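Local coordinates for lymphotactin (PDB 2NYZ), which is a secreted chemokine of the C family that probably attracts lymphocytes, but not monocytes or neutrophils, at residues 38-41 with 45-48. Numbering follows the deposited sequence.
Sequences IFIT and LKVC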
loop_
_atom_site.group_PDB
_atom_site.type_symbol
_atom_site.label_atom_id
_atom_site.label_comp_id
_atom_site.label_asym_id
_atom_site.label_seq_id
_atom_site.Cartn_x
_atom_site.Cartn_y
_atom_site.Cartn_z
ATOM N N ILE D 38 1.171 35.899 -10.400
ATOM C CA ILE D 38 0.259 35.708 -9.289
ATOM C C ILE D 38 -1.092 36.317 -9.617
ATOM O O ILE D 38 -1.258 37.538 -9.577
ATOM C CB ILE D 38 0.779 36.365 -7.994
ATOM C CG1 ILE D 38 2.211 35.907 -7.703
ATOM C CG2 ILE D 38 -0.114 35.968 -6.827
ATOM C CD1 ILE D 38 2.862 36.641 -6.533
ATOM N N PHE D 39 -2.057 35.471 -9.955
ATOM C CA PHE D 39 -3.391 35.967 -10.260
ATOM C C PHE D 39 -4.133 36.239 -8.949
ATOM O O PHE D 39 -3.921 35.553 -7.949
ATOM C CB PHE D 39 -4.169 34.938 -11.081
ATOM C CG PHE D 39 -3.622 34.717 -12.456
ATOM C CD1 PHE D 39 -3.633 35.742 -13.396
ATOM C CD2 PHE D 39 -3.114 33.480 -12.822
ATOM C CE1 PHE D 39 -3.148 35.534 -14.682
ATOM C CE2 PHE D 39 -2.628 33.262 -14.103
ATOM C CZ PHE D 39 -2.644 34.289 -15.037
ATOM N N ILE D 40 -4.988 37.249 -8.947
ATOM C CA ILE D 40 -5.772 37.568 -7.767
ATOM C C ILE D 40 -7.231 37.430 -8.173
ATOM O O ILE D 40 -7.765 38.309 -8.839
ATOM C CB ILE D 40 -5.518 39.001 -7.302
ATOM C CG1 ILE D 40 -4.033 39.171 -6.949
ATOM C CG2 ILE D 40 -6.399 39.317 -6.110
ATOM C CD1 ILE D 40 -3.651 40.577 -6.490
ATOM N N THR D 41 -7.869 36.328 -7.787
ATOM C CA THR D 41 -9.263 36.099 -8.145
ATOM C C THR D 41 -10.131 37.260 -7.687
ATOM O O THR D 41 -9.750 38.025 -6.797
ATOM C CB THR D 41 -9.812 34.800 -7.527
ATOM O OG1 THR D 41 -10.113 35.015 -6.144
ATOM C CG2 THR D 41 -8.789 33.680 -7.662
ATOM N N LEU D 45 -8.425 35.601 -3.619
ATOM C CA LEU D 45 -7.461 34.502 -3.582
ATOM C C LEU D 45 -6.271 34.811 -4.476
ATOM O O LEU D 45 -6.410 35.485 -5.489
ATOM C CB LEU D 45 -8.114 33.206 -4.051
ATOM C CG LEU D 45 -9.345 32.754 -3.257
ATOM C CD1 LEU D 45 -9.869 31.462 -3.858
ATOM C CD2 LEU D 45 -8.997 32.561 -1.786
ATOM N N LYS D 46 -5.097 34.321 -4.110
ATOM C CA LYS D 46 -3.919 34.579 -4.923
ATOM C C LYS D 46 -3.307 33.289 -5.428
ATOM O O LYS D 46 -2.655 32.583 -4.677
ATOM C CB LYS D 46 -2.875 35.354 -4.118
ATOM C CG LYS D 46 -3.378 36.666 -3.575
ATOM C CD LYS D 46 -2.296 37.338 -2.769
ATOM C CE LYS D 46 -2.892 38.369 -1.831
ATOM N NZ LYS D 46 -1.947 38.707 -0.730
ATOM N N VAL D 47 -3.511 32.972 -6.699
ATOM C CA VAL D 47 -2.934 31.755 -7.228
ATOM C C VAL D 47 -1.733 32.082 -8.106
ATOM O O VAL D 47 -1.753 33.021 -8.897
ATOM C CB VAL D 47 -3.966 30.925 -8.044
ATOM C CG1 VAL D 47 -5.386 31.264 -7.592
ATOM C CG2 VAL D 47 -3.782 31.158 -9.536
ATOM N N CYS D 48 -0.682 31.298 -7.933
ATOM C CA CYS D 48 0.539 31.453 -8.690
ATOM C C CYS D 48 0.396 30.582 -9.923
ATOM O O CYS D 48 -0.215 29.513 -9.869
ATOM C CB CYS D 48 1.729 30.959 -7.878
ATOM S SG CYS D 48 1.906 31.649 -6.198
#
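F39 and V47 meet on one face of an antiparallel hairpin, where V47 CG2 lies at the rim of the phenyl ring, near its plane, 4.1 Å from F39 CD2. Their backbones form a hydrogen-bonded pair, with F39 N to V47 O at 2.7 Å and V47 N to F39 O at 2.9 Å. F39 CG stands anti to its own carbonyl carbon (chi1 -67°), which carries the ring off that face and lets the two side chains cross at a slant. T41, whose CB points toward the opposite strand, brings CG2 to 4.2 Å from V47 CG1.

At the turn end T41 grips L45 twice: T41 N donates to L45 O (2.8 Å), and T41 OG1 accepts from L45 N (3.1 Å). With OG1 set between the backbone N and the carbonyl carbon (chi1 78°), the hydroxyl faces the L45 amide and CG2 lies 3.7 Å from L45 CB. A valine here would probably leave the L45 amide without this acceptor, the mouth of the turn then keeping only the backbone bond of the two.

The other face carries I38, I40, K46 and C48; I38 CG2 packs 3.9 Å from K46 CB, while the extended lysine chain leads its amine away. Within this chemokine fold, C48 is tied by a disulfide to C11, strand 24-28 flanks 37-41 on its far side, and F39 packs against V56 and V59 of helix 54-64.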